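Local coordinates for anopheles gambiae adenosine kinase (Anopheles gambiae, PDB 3LOO), which catalyses the phosphorylation of adenosine to AMP, with ATP as the likely phosphate donor, and binds diadenosine tetraphosphate (Ap4A), at residues A[34-39]-A[136-141]; A[63-68]-A[149-154]; A[193-198]-A[226-231]. One frame throughout, in Å; residues are numbered along the deposited sequence.

Contact 1: A[34-39]-A[136-141]. With B4P (bis(adenosine)-5'-tetraphosphate), chain D.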
loop_
_atom_site.group_PDB
_atom_site.type_symbol
_atom_site.label_atom_id
_atom_site.label_comp_id
_atom_site.label_asym_id
_atom_site.label_seq_id
_atom_site.Cartn_x
_atom_site.Cartn_y
_atom_site.Cartn_z
ATOM N N LEU A 34 -5.601 6.145 10.523
ATOM C CA LEU A 34 -4.711 6.946 11.348
ATOM C C LEU A 34 -3.851 5.962 12.127
ATOM O O LEU A 34 -4.386 5.108 12.854
ATOM C CB LEU A 34 -5.520 7.830 12.315
ATOM C CG LEU A 34 -4.711 8.779 13.253
ATOM C CD1 LEU A 34 -3.824 9.814 12.484
ATOM C CD2 LEU A 34 -5.630 9.524 14.252
ATOM N N ASP A 35 -2.527 6.088 11.998
ATOM C CA ASP A 35 -1.627 5.242 12.747
ATOM C C ASP A 35 -1.497 5.780 14.168
ATOM O O ASP A 35 -1.361 7.006 14.379
ATOM C CB ASP A 35 -0.241 5.161 12.079
ATOM C CG ASP A 35 -0.243 4.362 10.752
ATOM O OD1 ASP A 35 -1.252 3.680 10.421
ATOM O OD2 ASP A 35 0.805 4.398 10.054
ATOM N N ILE A 36 -1.513 4.844 15.124
ATOM C CA ILE A 36 -1.259 5.146 16.522
ATOM C C ILE A 36 0.005 4.386 16.915
ATOM O O ILE A 36 0.011 3.169 17.080
ATOM C CB ILE A 36 -2.479 4.778 17.406
ATOM C CG1 ILE A 36 -3.726 5.471 16.897
ATOM C CG2 ILE A 36 -2.243 5.138 18.865
ATOM C CD1 ILE A 36 -4.987 4.991 17.555
ATOM N N SER A 37 1.080 5.134 17.067
ATOM C CA SER A 37 2.401 4.564 17.088
ATOM C C SER A 37 3.057 4.727 18.442
ATOM O O SER A 37 3.078 5.817 18.957
ATOM C CB SER A 37 3.250 5.280 16.043
ATOM O OG SER A 37 4.476 4.584 15.888
ATOM N N ALA A 38 3.630 3.665 18.994
ATOM C CA ALA A 38 4.317 3.764 20.294
ATOM C C ALA A 38 5.409 2.733 20.497
ATOM O O ALA A 38 5.425 1.657 19.873
ATOM C CB ALA A 38 3.303 3.709 21.479
ATOM N N VAL A 39 6.334 3.075 21.386
ATOM C CA VAL A 39 7.306 2.121 21.873
ATOM C C VAL A 39 6.671 1.332 23.006
ATOM O O VAL A 39 6.088 1.892 23.928
ATOM C CB VAL A 39 8.623 2.821 22.293
ATOM C CG1 VAL A 39 9.552 1.847 23.061
ATOM C CG2 VAL A 39 9.297 3.371 21.043
ATOM N N THR A 136 -13.426 6.689 11.955
ATOM C CA THR A 136 -12.244 6.446 11.109
ATOM C C THR A 136 -11.400 5.298 11.652
ATOM O O THR A 136 -11.272 5.152 12.843
ATOM C CB THR A 136 -11.459 7.771 10.866
ATOM O OG1 THR A 136 -12.356 8.708 10.234
ATOM C CG2 THR A 136 -10.224 7.581 9.969
ATOM N N GLY A 137 -10.875 4.459 10.758
ATOM C CA GLY A 137 -10.067 3.312 11.118
ATOM C C GLY A 137 -8.702 3.773 11.591
ATOM O O GLY A 137 -8.264 4.894 11.288
ATOM N N THR A 138 -8.033 2.903 12.342
ATOM C CA THR A 138 -6.751 3.212 12.911
ATOM C C THR A 138 -5.891 1.968 12.764
ATOM O O THR A 138 -6.414 0.855 12.534
ATOM C CB THR A 138 -6.851 3.568 14.433
ATOM O OG1 THR A 138 -7.416 2.463 15.168
ATOM C CG2 THR A 138 -7.696 4.810 14.664
ATOM N N CYS A 139 -4.589 2.141 12.925
ATOM C CA CYS A 139 -3.698 1.005 12.916
ATOM C C CYS A 139 -2.709 1.193 14.057
ATOM O O CYS A 139 -2.002 2.192 14.092
ATOM C CB CYS A 139 -2.948 0.882 11.562
ATOM S SG CYS A 139 -1.792 -0.533 11.513
ATOM N N ALA A 140 -2.710 0.254 15.007
ATOM C CA ALA A 140 -1.705 0.210 16.056
ATOM C C ALA A 140 -0.385 -0.134 15.412
ATOM O O ALA A 140 -0.304 -1.110 14.649
ATOM C CB ALA A 140 -2.086 -0.865 17.116
ATOM N N VAL A 141 0.649 0.655 15.701
ATOM C CA VAL A 141 1.998 0.367 15.233
ATOM C C VAL A 141 2.875 0.267 16.481
ATOM O O VAL A 141 3.230 1.287 17.084
ATOM C CB VAL A 141 2.552 1.498 14.340
ATOM C CG1 VAL A 141 3.999 1.206 13.948
ATOM C CG2 VAL A 141 1.685 1.730 13.082
HETATM P PA B4P D . 5.161 -1.000 7.508
HETATM O O1A B4P D . 5.901 0.079 8.282
HETATM O O2A B4P D . 4.847 -2.303 8.241
HETATM O O3A B4P D . 6.160 -1.448 6.333
HETATM P PB B4P D . 5.736 -1.352 4.799
HETATM O O1B B4P D . 5.621 0.103 4.340
HETATM O O2B B4P D . 4.648 -2.346 4.429
HETATM O O3B B4P D . 7.277 -1.897 4.493
HETATM P PG B4P D . 7.716 -3.243 3.727
HETATM O O1G B4P D . 7.974 -4.371 4.667
HETATM O O2G B4P D . 6.655 -3.509 2.677
HETATM O O3G B4P D . 9.071 -2.841 2.973
HETATM P PD B4P D . 10.600 -3.284 3.235
HETATM O O1D B4P D . 10.810 -3.367 4.702
HETATM O O2D B4P D . 11.021 -4.417 2.342
HETATM O O5E B4P D . 3.828 -0.386 6.811
HETATM C C5E B4P D . 3.137 0.474 7.689
HETATM C C4E B4P D . 1.799 0.934 7.185
HETATM O O4E B4P D . 0.904 -0.145 6.913
HETATM C C3E B4P D . 1.133 1.706 8.291
HETATM O O3E B4P D . 1.252 3.088 7.901
HETATM C C2E B4P D . -0.325 1.262 8.261
HETATM O O2E B4P D . -1.282 2.328 8.210
HETATM C C1E B4P D . -0.406 0.349 7.023
HETATM N N9A B4P D . -1.348 -0.756 7.278
HETATM C C8A B4P D . -1.237 -1.774 8.180
HETATM N N7A B4P D . -2.352 -2.555 8.074
HETATM C C5A B4P D . -3.185 -2.016 7.135
HETATM C C6A B4P D . -4.434 -2.362 6.594
HETATM N N6A B4P D . -5.160 -3.442 7.021
HETATM N N1A B4P D . -4.980 -1.563 5.643
HETATM C C2A B4P D . -4.319 -0.476 5.173
HETATM N N3A B4P D . -3.117 -0.134 5.664
HETATM C C4A B4P D . -2.531 -0.888 6.630
HETATM O O5F B4P D . 11.312 -1.933 2.749
HETATM C C5F B4P D . 10.953 -1.286 1.534
HETATM C C4F B4P D . 12.123 -0.373 1.168
HETATM O O4F B4P D . 12.544 0.433 2.283
HETATM C C3F B4P D . 13.366 -1.183 0.845
HETATM O O3F B4P D . 13.283 -1.674 -0.486
HETATM C C2F B4P D . 14.473 -0.169 1.058
HETATM O O2F B4P D . 14.622 0.667 -0.107
HETATM C C1F B4P D . 13.963 0.638 2.266
HETATM N N9B B4P D . 14.548 0.018 3.497
HETATM C C8B B4P D . 13.910 -0.814 4.345
HETATM N N7B B4P D . 14.730 -1.206 5.349
HETATM C C5B B4P D . 15.934 -0.627 5.165
HETATM C C6B B4P D . 17.159 -0.648 5.826
HETATM N N6B B4P D . 17.287 -1.390 6.955
HETATM N N1B B4P D . 18.205 0.094 5.344
HETATM C C2B B4P D . 18.079 0.839 4.218
HETATM N N3B B4P D . 16.909 0.888 3.522
HETATM C C4B B4P D . 15.815 0.177 3.939
#
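Strands 34-39 and 137-141 run parallel, their axes 4.5 Å apart at closest approach and 27° apart in direction, with L34 beside T138 and S37 beside V141. The backbone ladder climbs from L34 N to G137 O, through C139 N to L34 O, I36 N to C139 O and V141 N to I36 O (2.9 Å), and ends at A38 N to V141 O. D35, C139, S37 and V141 share one face of the sheet, and here the ligand docks. D35 turns its carboxylate to the ribose so that each oxygen takes one hydroxyl: OD1 accepts from O2E of B4P at 2.6 Å and OD2 from O3E of B4P, also at 2.6 Å. These strands belong to the small sheet that forms the lid of the pfkB (ribokinase-like) fold, and grasping the ribose diol from this sheet is in keeping with a nucleoside kinase. N313 ND2 also hydrogen-bonds D35 OD2, giving that oxygen a second partner. C139 puts CB 3.5 Å from D35 OD1, while its SG, anti to the backbone N (chi1 179°), reaches C8A of B4P at 3.6 Å. On the other face, I36 CD1 lies against T138 CB at 3.9 Å, near helix 64-73.

Contact 2: A[63-68]-A[149-154]. With B4P (bis(adenosine)-5'-tetraphosphate), chain D.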
loop_
_atom_site.group_PDB
_atom_site.type_symbol
_atom_site.label_atom_id
_atom_site.label_comp_id
_atom_site.label_asym_id
_atom_site.label_seq_id
_atom_site.Cartn_x
_atom_site.Cartn_y
_atom_site.Cartn_z
ATOM N N MET A 63 -9.562 -4.238 20.737
ATOM C CA MET A 63 -10.102 -2.889 20.785
ATOM C C MET A 63 -9.613 -2.010 21.940
ATOM O O MET A 63 -9.395 -0.811 21.730
ATOM C CB MET A 63 -11.627 -2.893 20.753
ATOM C CG MET A 63 -12.240 -3.335 19.423
ATOM S SD MET A 63 -11.521 -2.618 17.921
ATOM C CE MET A 63 -12.395 -3.594 16.691
ATOM N N PRO A 64 -9.480 -2.585 23.164
ATOM C CA PRO A 64 -9.006 -1.771 24.289
ATOM C C PRO A 64 -7.570 -1.325 24.139
ATOM O O PRO A 64 -7.110 -0.473 24.894
ATOM C CB PRO A 64 -9.159 -2.718 25.507
ATOM C CG PRO A 64 -10.292 -3.661 25.081
ATOM C CD PRO A 64 -9.975 -3.907 23.629
ATOM N N MET A 65 -6.848 -1.901 23.183
ATOM C CA MET A 65 -5.437 -1.550 23.006
ATOM C C MET A 65 -5.205 -0.103 22.534
ATOM O O MET A 65 -4.205 0.534 22.920
ATOM C CB MET A 65 -4.786 -2.542 22.051
ATOM C CG MET A 65 -3.299 -2.403 21.934
ATOM S SD MET A 65 -2.592 -3.504 20.691
ATOM C CE MET A 65 -3.738 -3.296 19.292
ATOM N N TYR A 66 -6.117 0.407 21.694
ATOM C CA TYR A 66 -5.970 1.770 21.115
ATOM C C TYR A 66 -5.944 2.874 22.215
ATOM O O TYR A 66 -4.972 3.654 22.316
ATOM C CB TYR A 66 -7.017 2.001 19.998
ATOM C CG TYR A 66 -6.838 0.961 18.887
ATOM C CD1 TYR A 66 -5.794 1.079 17.968
ATOM C CD2 TYR A 66 -7.642 -0.177 18.830
ATOM C CE1 TYR A 66 -5.601 0.124 16.971
ATOM C CE2 TYR A 66 -7.451 -1.141 17.853
ATOM C CZ TYR A 66 -6.431 -0.983 16.929
ATOM O OH TYR A 66 -6.216 -1.916 15.973
ATOM N N GLN A 67 -6.949 2.884 23.089
ATOM C CA GLN A 67 -6.977 3.857 24.193
ATOM C C GLN A 67 -5.783 3.676 25.134
ATOM O O GLN A 67 -5.223 4.669 25.636
ATOM C CB GLN A 67 -8.273 3.732 24.983
ATOM C CG GLN A 67 -8.428 4.749 26.097
ATOM C CD GLN A 67 -9.592 4.449 27.035
ATOM O OE1 GLN A 67 -10.500 3.679 26.706
ATOM N NE2 GLN A 67 -9.577 5.072 28.210
ATOM N N GLU A 68 -5.395 2.417 25.374
ATOM C CA GLU A 68 -4.259 2.123 26.217
ATOM C C GLU A 68 -2.966 2.685 25.636
ATOM O O GLU A 68 -2.131 3.235 26.379
ATOM C CB GLU A 68 -4.160 0.618 26.461
ATOM C CG GLU A 68 -3.009 0.205 27.343
ATOM C CD GLU A 68 -3.062 -1.257 27.779
ATOM O OE1 GLU A 68 -4.023 -2.013 27.446
ATOM O OE2 GLU A 68 -2.112 -1.647 28.462
ATOM N N SER A 149 5.071 -4.472 15.186
ATOM C CA SER A 149 3.846 -5.253 15.142
ATOM C C SER A 149 2.639 -4.329 14.923
ATOM O O SER A 149 2.460 -3.322 15.641
ATOM C CB SER A 149 3.690 -6.014 16.446
ATOM O OG SER A 149 2.713 -7.025 16.324
ATOM N N LEU A 150 1.792 -4.703 13.977
ATOM C CA LEU A 150 0.739 -3.816 13.473
ATOM C C LEU A 150 -0.594 -4.464 13.712
ATOM O O LEU A 150 -0.721 -5.672 13.525
ATOM C CB LEU A 150 0.924 -3.594 11.962
ATOM C CG LEU A 150 1.790 -2.469 11.395
ATOM C CD1 LEU A 150 2.968 -2.057 12.256
ATOM C CD2 LEU A 150 2.249 -2.784 9.924
ATOM N N CYS A 151 -1.581 -3.681 14.115
ATOM C CA CYS A 151 -2.934 -4.214 14.286
ATOM C C CYS A 151 -3.910 -3.176 13.792
ATOM O O CYS A 151 -4.043 -2.101 14.407
ATOM C CB CYS A 151 -3.210 -4.625 15.754
ATOM S SG CYS A 151 -4.859 -5.195 16.088
ATOM N N ALA A 152 -4.567 -3.512 12.678
ATOM C CA ALA A 152 -5.416 -2.580 11.921
ATOM C C ALA A 152 -6.883 -2.765 12.280
ATOM O O ALA A 152 -7.447 -3.852 12.107
ATOM C CB ALA A 152 -5.218 -2.765 10.370
ATOM N N ASN A 153 -7.453 -1.703 12.811
ATOM C CA ASN A 153 -8.844 -1.604 13.170
ATOM C C ASN A 153 -9.474 -0.796 12.057
ATOM O O ASN A 153 -9.401 0.459 12.065
ATOM C CB ASN A 153 -8.984 -0.864 14.508
ATOM C CG ASN A 153 -10.441 -0.547 14.863
ATOM O OD1 ASN A 153 -11.363 -1.278 14.488
ATOM N ND2 ASN A 153 -10.643 0.552 15.566
ATOM N N LEU A 154 -10.028 -1.518 11.076
ATOM C CA LEU A 154 -10.473 -0.904 9.813
ATOM C C LEU A 154 -11.667 0.020 9.989
ATOM O O LEU A 154 -11.708 1.106 9.399
ATOM C CB LEU A 154 -10.787 -1.960 8.744
ATOM C CG LEU A 154 -9.611 -2.788 8.203
ATOM C CD1 LEU A 154 -10.050 -3.645 7.038
ATOM C CD2 LEU A 154 -8.423 -1.848 7.750
HETATM P PA B4P D . 5.161 -1.000 7.508
HETATM O O1A B4P D . 5.901 0.079 8.282
HETATM O O2A B4P D . 4.847 -2.303 8.241
HETATM O O3A B4P D . 6.160 -1.448 6.333
HETATM P PB B4P D . 5.736 -1.352 4.799
HETATM O O1B B4P D . 5.621 0.103 4.340
HETATM O O2B B4P D . 4.648 -2.346 4.429
HETATM O O3B B4P D . 7.277 -1.897 4.493
HETATM P PG B4P D . 7.716 -3.243 3.727
HETATM O O1G B4P D . 7.974 -4.371 4.667
HETATM O O2G B4P D . 6.655 -3.509 2.677
HETATM O O3G B4P D . 9.071 -2.841 2.973
HETATM P PD B4P D . 10.600 -3.284 3.235
HETATM O O1D B4P D . 10.810 -3.367 4.702
HETATM O O2D B4P D . 11.021 -4.417 2.342
HETATM O O5E B4P D . 3.828 -0.386 6.811
HETATM C C5E B4P D . 3.137 0.474 7.689
HETATM C C4E B4P D . 1.799 0.934 7.185
HETATM O O4E B4P D . 0.904 -0.145 6.913
HETATM C C3E B4P D . 1.133 1.706 8.291
HETATM O O3E B4P D . 1.252 3.088 7.901
HETATM C C2E B4P D . -0.325 1.262 8.261
HETATM O O2E B4P D . -1.282 2.328 8.210
HETATM C C1E B4P D . -0.406 0.349 7.023
HETATM N N9A B4P D . -1.348 -0.756 7.278
HETATM C C8A B4P D . -1.237 -1.774 8.180
HETATM N N7A B4P D . -2.352 -2.555 8.074
HETATM C C5A B4P D . -3.185 -2.016 7.135
HETATM C C6A B4P D . -4.434 -2.362 6.594
HETATM N N6A B4P D . -5.160 -3.442 7.021
HETATM N N1A B4P D . -4.980 -1.563 5.643
HETATM C C2A B4P D . -4.319 -0.476 5.173
HETATM N N3A B4P D . -3.117 -0.134 5.664
HETATM C C4A B4P D . -2.531 -0.888 6.630
HETATM O O5F B4P D . 11.312 -1.933 2.749
HETATM C C5F B4P D . 10.953 -1.286 1.534
HETATM C C4F B4P D . 12.123 -0.373 1.168
HETATM O O4F B4P D . 12.544 0.433 2.283
HETATM C C3F B4P D . 13.366 -1.183 0.845
HETATM O O3F B4P D . 13.283 -1.674 -0.486
HETATM C C2F B4P D . 14.473 -0.169 1.058
HETATM O O2F B4P D . 14.622 0.667 -0.107
HETATM C C1F B4P D . 13.963 0.638 2.266
HETATM N N9B B4P D . 14.548 0.018 3.497
HETATM C C8B B4P D . 13.910 -0.814 4.345
HETATM N N7B B4P D . 14.730 -1.206 5.349
HETATM C C5B B4P D . 15.934 -0.627 5.165
HETATM C C6B B4P D . 17.159 -0.648 5.826
HETATM N N6B B4P D . 17.287 -1.390 6.955
HETATM N N1B B4P D . 18.205 0.094 5.344
HETATM C C2B B4P D . 18.079 0.839 4.218
HETATM N N3B B4P D . 16.909 0.888 3.522
HETATM C C4B B4P D . 15.815 0.177 3.939
#
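Y66 drives its phenol from helix 64-68 into the backbone of strand 149-153, where its OH donates to C151 O at 2.7 Å. The helix runs across the strand at 112°, and side chains, the Y66 phenol among them, span the gap of 10.7 Å between the axes. That carbonyl oxygen lies near the plane of the ring, at its edge, whereas the hydroxyl sits well above the plane of the carbonyl, 62° out of it. Around this bond the packing is close. N153 CB comes within 3.3 Å of Y66 OH, and M65 CE lies over one face of the Y66 ring, offset toward the rim. The M65 chain runs extended and bends only at its last torsion (chi3 45°), which brings CE to 3.8 Å from C151 CB. Toward solvent the contact thins out: M63 is exposed, and its side chain crosses that of the partly exposed N153 at about a right angle, M63 CE 3.4 Å from N153 OD1, with no hydrogen bond between the two side chains. The strand's other face belongs to the ligand pocket, where A152 CB lies 3.4 Å from N6A of B4P. Because A140 N probably bonds to C151 O as well, that oxygen appears to have two donors; the helix is thus joined through a polar bond to the back of the very strand whose front lines the adenine site.

Contact 3: A[193-198]-A[226-231]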
loop_
_atom_site.group_PDB
_atom_site.type_symbol
_atom_site.label_atom_id
_atom_site.label_comp_id
_atom_site.label_asym_id
_atom_site.label_seq_id
_atom_site.Cartn_x
_atom_site.Cartn_y
_atom_site.Cartn_z
ATOM N N SER A 193 -14.727 -4.129 -5.852
ATOM C CA SER A 193 -14.321 -2.840 -6.450
ATOM C C SER A 193 -12.952 -2.958 -7.100
ATOM O O SER A 193 -12.768 -2.481 -8.217
ATOM C CB SER A 193 -14.280 -1.708 -5.415
ATOM O OG SER A 193 -15.539 -1.411 -4.895
ATOM N N ALA A 194 -12.008 -3.608 -6.413
ATOM C CA ALA A 194 -10.631 -3.742 -6.929
ATOM C C ALA A 194 -10.679 -4.522 -8.247
ATOM O O ALA A 194 -10.005 -4.156 -9.212
ATOM C CB ALA A 194 -9.722 -4.474 -5.935
ATOM N N LEU A 195 -11.440 -5.623 -8.268
ATOM C CA LEU A 195 -11.511 -6.453 -9.477
ATOM C C LEU A 195 -12.187 -5.697 -10.650
ATOM O O LEU A 195 -11.770 -5.777 -11.803
ATOM C CB LEU A 195 -12.253 -7.772 -9.184
ATOM C CG LEU A 195 -12.461 -8.724 -10.355
ATOM C CD1 LEU A 195 -11.116 -9.190 -10.823
ATOM C CD2 LEU A 195 -13.398 -9.930 -9.994
ATOM N N SER A 196 -13.270 -5.007 -10.334
ATOM C CA SER A 196 -14.025 -4.268 -11.331
ATOM C C SER A 196 -13.089 -3.227 -11.991
ATOM O O SER A 196 -13.021 -3.106 -13.206
ATOM C CB SER A 196 -15.193 -3.625 -10.614
ATOM O OG SER A 196 -15.826 -2.732 -11.457
ATOM N N VAL A 197 -12.281 -2.551 -11.182
ATOM C CA VAL A 197 -11.359 -1.525 -11.695
ATOM C C VAL A 197 -10.268 -2.195 -12.510
ATOM O O VAL A 197 -9.895 -1.686 -13.566
ATOM C CB VAL A 197 -10.806 -0.632 -10.539
ATOM C CG1 VAL A 197 -9.541 0.144 -10.955
ATOM C CG2 VAL A 197 -11.895 0.295 -10.053
ATOM N N ALA A 198 -9.784 -3.361 -12.056
ATOM C CA ALA A 198 -8.730 -4.094 -12.779
ATOM C C ALA A 198 -9.165 -4.590 -14.158
ATOM O O ALA A 198 -8.391 -4.515 -15.123
ATOM C CB ALA A 198 -8.138 -5.270 -11.898
ATOM N N GLU A 226 -5.918 -15.030 -7.087
ATOM C CA GLU A 226 -5.920 -15.763 -8.326
ATOM C C GLU A 226 -6.826 -15.107 -9.368
ATOM O O GLU A 226 -6.433 -15.016 -10.527
ATOM C CB GLU A 226 -6.413 -17.199 -8.094
ATOM C CG GLU A 226 -5.406 -18.099 -7.416
ATOM C CD GLU A 226 -5.697 -19.577 -7.687
ATOM O OE1 GLU A 226 -6.847 -20.016 -7.446
ATOM O OE2 GLU A 226 -4.799 -20.263 -8.207
ATOM N N GLU A 227 -8.043 -14.721 -8.971
ATOM C CA GLU A 227 -8.985 -14.144 -9.897
ATOM C C GLU A 227 -8.518 -12.746 -10.452
ATOM O O GLU A 227 -8.777 -12.407 -11.617
ATOM C CB GLU A 227 -10.384 -14.031 -9.258
ATOM C CG GLU A 227 -11.469 -13.622 -10.296
ATOM C CD GLU A 227 -12.881 -13.487 -9.740
ATOM O OE1 GLU A 227 -13.088 -13.436 -8.518
ATOM O OE2 GLU A 227 -13.819 -13.423 -10.543
ATOM N N ILE A 228 -7.806 -11.960 -9.640
ATOM C CA ILE A 228 -7.389 -10.603 -10.069
ATOM C C ILE A 228 -6.031 -10.614 -10.799
ATOM O O ILE A 228 -5.736 -9.713 -11.590
ATOM C CB ILE A 228 -7.362 -9.590 -8.879
ATOM C CG1 ILE A 228 -7.483 -8.138 -9.394
ATOM C CG2 ILE A 228 -6.051 -9.741 -8.050
ATOM C CD1 ILE A 228 -7.904 -7.100 -8.275
ATOM N N PHE A 229 -5.199 -11.620 -10.531
ATOM C CA PHE A 229 -3.880 -11.667 -11.117
ATOM C C PHE A 229 -3.752 -11.481 -12.643
ATOM O O PHE A 229 -2.789 -10.843 -13.057
ATOM C CB PHE A 229 -3.092 -12.901 -10.691
ATOM C CG PHE A 229 -2.302 -12.699 -9.425
ATOM C CD1 PHE A 229 -2.023 -11.424 -8.961
ATOM C CD2 PHE A 229 -1.865 -13.792 -8.681
ATOM C CE1 PHE A 229 -1.302 -11.235 -7.769
ATOM C CE2 PHE A 229 -1.127 -13.615 -7.499
ATOM C CZ PHE A 229 -0.847 -12.334 -7.041
ATOM N N PRO A 230 -4.696 -12.015 -13.474
ATOM C CA PRO A 230 -4.567 -11.807 -14.933
ATOM C C PRO A 230 -4.539 -10.325 -15.319
ATOM O O PRO A 230 -4.012 -9.950 -16.351
ATOM C CB PRO A 230 -5.860 -12.471 -15.492
ATOM C CG PRO A 230 -6.110 -13.648 -14.462
ATOM C CD PRO A 230 -5.848 -12.898 -13.149
ATOM N N TYR A 231 -5.120 -9.485 -14.468
ATOM C CA TYR A 231 -5.263 -8.067 -14.752
ATOM C C TYR A 231 -4.219 -7.251 -14.036
ATOM O O TYR A 231 -4.253 -6.023 -14.077
ATOM C CB TYR A 231 -6.639 -7.605 -14.312
ATOM C CG TYR A 231 -7.739 -8.511 -14.778
ATOM C CD1 TYR A 231 -8.218 -8.454 -16.099
ATOM C CD2 TYR A 231 -8.268 -9.482 -13.926
ATOM C CE1 TYR A 231 -9.237 -9.311 -16.537
ATOM C CE2 TYR A 231 -9.262 -10.366 -14.361
ATOM C CZ TYR A 231 -9.741 -10.268 -15.660
ATOM O OH TYR A 231 -10.762 -11.107 -16.061
#
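This is an apolar helix-to-helix contact, without a hydrogen bond across it, between helix 187-203 and the end of helix 222-228 with the 3-10 turn that follows, on one face of the large central sheet. I228 is the wedge. Its CG1 branch stands anti to the backbone N (chi1 -158°) and pushes CD1 toward the first helix, 3.7 Å from A194 O and 4.0 Å from A194 CB. Further back along the same branch, CG1 lies 3.9 Å from A198 CB and 4.0 Å from L195 CD1, the L195 and I228 side chains lying alongside one another and running in opposite senses. L195 also spreads its second methyl toward the exposed E227: the two side chains cross at about a right angle, with L195 CD2 3.6 Å from E227 OE2. One helical turn along, the small A198 lets the backbones close in, and its CB touches Y231 CB at 3.7 Å. The Y231 ring continues past L195, and Y231 CE2 is 4.2 Å from L195 CD1. Beneath the pair, A198 and I228 both rest on F208 of strand 207-211. Helices packed side by side over successive parallel strands, here 179-183 and 207-211, are characteristic of the Rossmann-like alpha/beta core of the ribokinase-type kinases.

Overall arrangement
From the N terminus, strand 33-39 opens contact 1, and helix 64-73 opens contact 2 before contact 1 closes at strand 137-144; contact 2 then closes on the next strand, 147-153. The two therefore cross along the chain, and in space their centres lie 7 Å apart. Strands 137-144 and 147-153 are neighbours in the five-stranded small sheet, probably bonded through T138 O to N153 N, and both contacts touch B4P. Contact 3 starts only afterwards, closing a short loop of 27 residues through strand 207-211. It lies on the opposite side of the chain's centre from contact 1, their centres 29 Å apart, and belongs to the large sheet's helical layer.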